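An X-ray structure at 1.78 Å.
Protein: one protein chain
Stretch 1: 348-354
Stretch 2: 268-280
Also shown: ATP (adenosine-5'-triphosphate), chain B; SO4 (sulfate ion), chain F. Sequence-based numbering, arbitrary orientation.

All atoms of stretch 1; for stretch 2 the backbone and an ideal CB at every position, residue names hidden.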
# COMPACT_ATOMS: atom_id res chain seq x y z
N ILE A 348 -0.81 12.28 -2.24
CA ILE A 348 0.12 11.25 -2.71
C ILE A 348 0.43 10.34 -1.55
O ILE A 348 0.60 10.81 -0.42
CB ILE A 348 1.37 11.80 -3.46
CG1 ILE A 348 2.14 12.84 -2.60
CG2 ILE A 348 0.95 12.36 -4.84
CD1 ILE A 348 3.49 13.39 -3.23
N LEU A 349 0.42 9.03 -1.81
CA LEU A 349 0.55 8.01 -0.77
C LEU A 349 1.84 7.24 -0.77
O LEU A 349 2.43 7.03 -1.82
CB LEU A 349 -0.65 7.06 -0.85
CG LEU A 349 -1.90 7.53 -0.11
CD1 LEU A 349 -2.59 8.73 -0.81
CD2 LEU A 349 -2.86 6.43 0.01
N PHE A 350 2.26 6.79 0.43
CA PHE A 350 3.53 6.08 0.58
C PHE A 350 3.40 4.93 1.53
O PHE A 350 2.87 5.09 2.63
CB PHE A 350 4.63 7.04 1.06
CG PHE A 350 4.82 8.21 0.14
CD1 PHE A 350 5.67 8.13 -0.95
CD2 PHE A 350 4.08 9.38 0.32
CE1 PHE A 350 5.80 9.20 -1.84
CE2 PHE A 350 4.21 10.45 -0.57
CZ PHE A 350 5.06 10.35 -1.65
N GLU A 351 3.91 3.76 1.12
CA GLU A 351 3.86 2.56 1.93
C GLU A 351 5.19 2.32 2.64
O GLU A 351 6.23 2.19 1.98
CB GLU A 351 3.49 1.36 1.04
CG GLU A 351 3.46 0.03 1.77
CD GLU A 351 3.17 -1.17 0.88
OE1 GLU A 351 2.36 -1.04 -0.06
OE2 GLU A 351 3.71 -2.26 1.17
N PHE A 352 5.14 2.23 3.97
CA PHE A 352 6.31 1.90 4.79
C PHE A 352 6.37 0.37 4.81
O PHE A 352 5.54 -0.27 5.47
CB PHE A 352 6.17 2.49 6.20
CG PHE A 352 6.33 3.99 6.21
CD1 PHE A 352 5.27 4.82 5.86
CD2 PHE A 352 7.54 4.58 6.55
CE1 PHE A 352 5.42 6.22 5.86
CE2 PHE A 352 7.69 5.97 6.57
CZ PHE A 352 6.63 6.78 6.21
N ARG A 353 7.31 -0.20 4.05
CA ARG A 353 7.49 -1.66 3.91
C ARG A 353 7.74 -2.33 5.26
O ARG A 353 7.26 -3.44 5.51
CB ARG A 353 8.57 -1.99 2.88
CG ARG A 353 8.22 -1.47 1.46
CD ARG A 353 7.04 -2.22 0.83
NE ARG A 353 7.39 -3.60 0.51
CZ ARG A 353 6.53 -4.53 0.10
NH1 ARG A 353 5.24 -4.25 -0.02
NH2 ARG A 353 6.96 -5.76 -0.19
N THR A 354 8.49 -1.64 6.13
CA THR A 354 8.72 -2.00 7.53
C THR A 354 8.22 -0.77 8.29
O THR A 354 8.58 0.36 7.93
CB THR A 354 10.22 -2.29 7.79
OG1 THR A 354 10.55 -3.52 7.17
CG2 THR A 354 10.54 -2.39 9.28
N UNK A 268 7.87 -6.90 -7.83
CA UNK A 268 8.52 -7.97 -7.09
C UNK A 268 8.73 -7.51 -5.64
O UNK A 268 9.22 -6.40 -5.44
CB UNK A 268 9.85 -8.36 -7.74
N UNK A 269 8.32 -8.32 -4.61
CA UNK A 269 8.49 -7.87 -3.21
C UNK A 269 9.88 -7.35 -2.86
O UNK A 269 9.96 -6.40 -2.09
CB UNK A 269 8.16 -9.03 -2.27
N UNK A 270 10.96 -7.94 -3.42
CA UNK A 270 12.29 -7.42 -3.11
C UNK A 270 12.56 -6.04 -3.70
O UNK A 270 13.30 -5.26 -3.11
CB UNK A 270 13.35 -8.40 -3.61
N UNK A 271 11.93 -5.73 -4.85
CA UNK A 271 12.06 -4.42 -5.49
C UNK A 271 11.28 -3.40 -4.64
O UNK A 271 11.81 -2.32 -4.35
CB UNK A 271 11.55 -4.45 -6.93
N UNK A 272 10.05 -3.75 -4.24
CA UNK A 272 9.25 -2.87 -3.38
C UNK A 272 10.00 -2.60 -2.06
O UNK A 272 10.02 -1.45 -1.60
CB UNK A 272 7.88 -3.49 -3.10
N UNK A 273 10.64 -3.64 -1.48
CA UNK A 273 11.41 -3.50 -0.24
C UNK A 273 12.59 -2.55 -0.39
O UNK A 273 12.88 -1.79 0.54
CB UNK A 273 11.91 -4.87 0.22
N UNK A 274 13.23 -2.54 -1.57
CA UNK A 274 14.36 -1.67 -1.86
C UNK A 274 13.99 -0.18 -1.82
O UNK A 274 14.86 0.64 -1.53
CB UNK A 274 14.94 -2.02 -3.23
N UNK A 275 12.72 0.19 -2.09
CA UNK A 275 12.27 1.58 -1.99
C UNK A 275 12.24 2.02 -0.51
O UNK A 275 12.48 3.20 -0.23
CB UNK A 275 10.89 1.74 -2.63
N UNK A 276 11.91 1.08 0.42
CA UNK A 276 11.74 1.26 1.88
C UNK A 276 10.43 2.01 2.16
O UNK A 276 9.54 1.50 2.84
CB UNK A 276 12.93 2.02 2.48
N UNK A 277 10.33 3.23 1.63
CA UNK A 277 9.14 4.07 1.65
C UNK A 277 8.72 4.05 0.17
O UNK A 277 9.34 4.69 -0.68
CB UNK A 277 9.39 5.48 2.20
N UNK A 278 7.71 3.23 -0.12
CA UNK A 278 7.27 2.98 -1.48
C UNK A 278 6.19 3.95 -1.98
O UNK A 278 5.08 3.95 -1.45
CB UNK A 278 6.75 1.55 -1.58
N UNK A 279 6.47 4.75 -3.04
CA UNK A 279 5.41 5.60 -3.61
C UNK A 279 4.24 4.73 -4.09
O UNK A 279 4.45 3.69 -4.71
CB UNK A 279 5.95 6.44 -4.77
N UNK A 280 3.01 5.12 -3.71
CA UNK A 280 1.81 4.36 -4.05
C UNK A 280 0.91 5.09 -5.02
O UNK A 280 -0.16 4.58 -5.36
CB UNK A 280 1.02 4.03 -2.78
PG ATP B . -0.35 -3.23 -3.54
O1G ATP B . 0.82 -2.71 -2.76
O2G ATP B . -0.46 -2.51 -4.86
O3G ATP B . -0.25 -4.70 -3.81
PB ATP B . -3.13 -3.11 -2.81
O1B ATP B . -3.56 -2.75 -4.17
O2B ATP B . -3.48 -4.56 -2.56
O3B ATP B . -1.65 -2.93 -2.67
PA ATP B . -4.19 -0.73 -1.70
O1A ATP B . -3.69 -0.10 -2.94
O2A ATP B . -5.71 -0.56 -1.67
O3A ATP B . -3.86 -2.19 -1.72
O5' ATP B . -3.49 -0.02 -0.44
C5' ATP B . -4.05 -0.33 0.85
C4' ATP B . -3.44 0.50 1.95
O4' ATP B . -3.57 1.91 1.64
C3' ATP B . -4.12 0.31 3.30
O3' ATP B . -3.21 0.40 4.39
C2' ATP B . -5.12 1.46 3.31
O2' ATP B . -5.64 1.77 4.59
C1' ATP B . -4.25 2.55 2.72
N9 ATP B . -4.94 3.74 2.23
C8 ATP B . -5.91 3.80 1.26
N7 ATP B . -6.34 5.02 1.02
C5 ATP B . -5.60 5.81 1.89
C6 ATP B . -5.56 7.20 2.11
N6 ATP B . -6.32 8.09 1.46
N1 ATP B . -4.69 7.66 3.04
C2 ATP B . -3.91 6.79 3.69
N3 ATP B . -3.85 5.47 3.56
C4 ATP B . -4.73 5.03 2.64
S SO4 F . 3.90 -7.53 -1.43
O1 SO4 F . 3.04 -8.67 -1.12
O2 SO4 F . 5.22 -7.77 -0.91
O3 SO4 F . 3.93 -7.34 -2.87
O4 SO4 F . 3.34 -6.32 -0.82

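Position 268 precedes a helix, and its CA-to-CB bond points away from stretch 1, so the local backbone sets the preference: a small polar capping residue such as Asp, Asn, Ser or Thr. It is Asp-268, whose OD1 accepts from the backbone N of 270 (3.1 Å).

At 269 (phi -49°) proline is allowed; the ideal CB lies 4.1 Å from Arg-353 NH2. The residue is Pro-269. Positions 270 and 271 point away, and stretch 1 does not discriminate; they are Lys-270 and Val-271.

Position 272 points toward stretch 1, its ideal CB 3.6 Å from Arg-353 CZ. An aliphatic stem could pack there, and the nearby sulfate and ATP phosphates favour a long cationic end. Lys-272 meets both conditions: its CB lies over one face of the guanidinium, while NZ donates to SO4 O3 (3.0 Å) and weakly to ATP O1G (3.4 Å). The sulfate also accepts from Arg-353, bridging two cations, with Lys-272 NZ and Arg-353 NH1 4.6 Å apart.

At 273 the CB points sideways, 4.7 Å from Arg-353 NE, a donor; a short acceptor such as Asn or Asp would suit. Asn-273 OD1 takes Arg-353 NE at 2.8 Å and, weakly, Arg-353 NH2 at 3.0 Å.

Position 274 points away and 275 sideways, both without nearby stretch 1 atoms; they are Ala-274 and Trp-275, the indole leading away. At 276, phi 73° and psi -60° suit glycine best, rule out proline and disfavour beta-branched residues; other residues pay some cost. Glu-276 occupies it, its CA-to-CB bond pointing away, its O accepting from Arg-353 N (3.1 Å).

Position 277 begins an antiparallel pairing, its CB on the same sheet face as those of Phe-350 and Phe-352. Branched aliphatics, Leu or Met could fit beside these rings. Ile-277 places CG2 3.7 Å from Phe-350 CB and CD1 3.6 Å from Phe-352 CE2.

Position 278 shares the other face with Glu-351, its ideal CB 4.5 Å from Arg-353 CD; an aliphatic or long polar residue is plausible. Leu-278 pairs through its backbone, N to Glu-351 O and O from Glu-351 N, both 2.8 Å.

At 279, N faces away from stretch 1 and phi is -59°, so proline costs no cross-strand bond; Val or Ile would also suit the Phe-350 ring. Pro-279 CB lies 4.2 Å from Phe-350 CE1.

Position 280 points toward stretch 1, with the Glu-351 carboxylate and ATP phosphates within reach of Arg or Lys. Arg-280 NE forms a long salt bridge with Glu-351 OE1 (3.9 Å); Arg-280 NH2 approaches ATP O1A at 2.3 Å, very short.

Stretch 2 (268-280) DPKVKNAWEILPR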
# COMPACT_ATOMS: atom_id res chain seq x y z
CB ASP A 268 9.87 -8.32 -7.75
CG ASP A 268 10.53 -9.57 -7.20
OD1 ASP A 268 10.73 -9.65 -5.97
OD2 ASP A 268 10.94 -10.42 -8.01
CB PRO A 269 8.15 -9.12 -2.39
CG PRO A 269 7.28 -9.93 -3.27
CD PRO A 269 7.66 -9.64 -4.68
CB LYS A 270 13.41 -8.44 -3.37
CG LYS A 270 13.68 -8.78 -4.81
CD LYS A 270 14.72 -9.90 -4.84
CE LYS A 270 14.63 -10.71 -6.09
NZ LYS A 270 15.73 -11.71 -6.16
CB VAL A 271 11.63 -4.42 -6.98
CG1 VAL A 271 11.69 -3.01 -7.58
CG2 VAL A 271 12.50 -5.39 -7.78
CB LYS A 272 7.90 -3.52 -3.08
CG LYS A 272 6.94 -3.57 -4.25
CD LYS A 272 5.63 -4.18 -3.72
CE LYS A 272 4.50 -4.15 -4.71
NZ LYS A 272 3.25 -4.69 -4.11
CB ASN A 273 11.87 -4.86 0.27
CG ASN A 273 10.75 -5.69 0.85
OD1 ASN A 273 9.65 -5.20 1.11
ND2 ASN A 273 11.00 -6.97 1.06
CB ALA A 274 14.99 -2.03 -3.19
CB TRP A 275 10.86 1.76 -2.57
CG TRP A 275 10.81 1.80 -4.07
CD1 TRP A 275 10.62 0.75 -4.91
CD2 TRP A 275 10.90 2.97 -4.89
NE1 TRP A 275 10.58 1.19 -6.21
CE2 TRP A 275 10.79 2.54 -6.24
CE3 TRP A 275 11.13 4.34 -4.64
CZ2 TRP A 275 10.89 3.42 -7.32
CZ3 TRP A 275 11.20 5.22 -5.71
CH2 TRP A 275 11.08 4.76 -7.03
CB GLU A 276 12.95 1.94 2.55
CG GLU A 276 14.23 1.12 2.44
CD GLU A 276 15.44 1.73 3.12
OE1 GLU A 276 16.57 1.41 2.69
OE2 GLU A 276 15.26 2.54 4.06
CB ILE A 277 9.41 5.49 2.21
CG1 ILE A 277 9.87 5.40 3.68
CG2 ILE A 277 8.15 6.36 2.08
CD1 ILE A 277 10.42 6.70 4.32
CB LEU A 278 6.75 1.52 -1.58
CG LEU A 278 6.17 1.06 -2.92
CD1 LEU A 278 7.25 0.94 -3.99
CD2 LEU A 278 5.43 -0.28 -2.75
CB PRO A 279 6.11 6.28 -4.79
CG PRO A 279 7.59 6.26 -4.41
CD PRO A 279 7.74 4.90 -3.79
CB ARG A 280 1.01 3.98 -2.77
CG ARG A 280 1.70 2.95 -1.88
CD ARG A 280 1.64 1.51 -2.40
NE ARG A 280 0.27 1.02 -2.56
CZ ARG A 280 -0.33 0.85 -3.73
NH1 ARG A 280 0.31 1.13 -4.86
NH2 ARG A 280 -1.57 0.39 -3.79
O HOH W 1 10.27 0.69 5.31
O HOH W 2 -0.17 0.50 0.49
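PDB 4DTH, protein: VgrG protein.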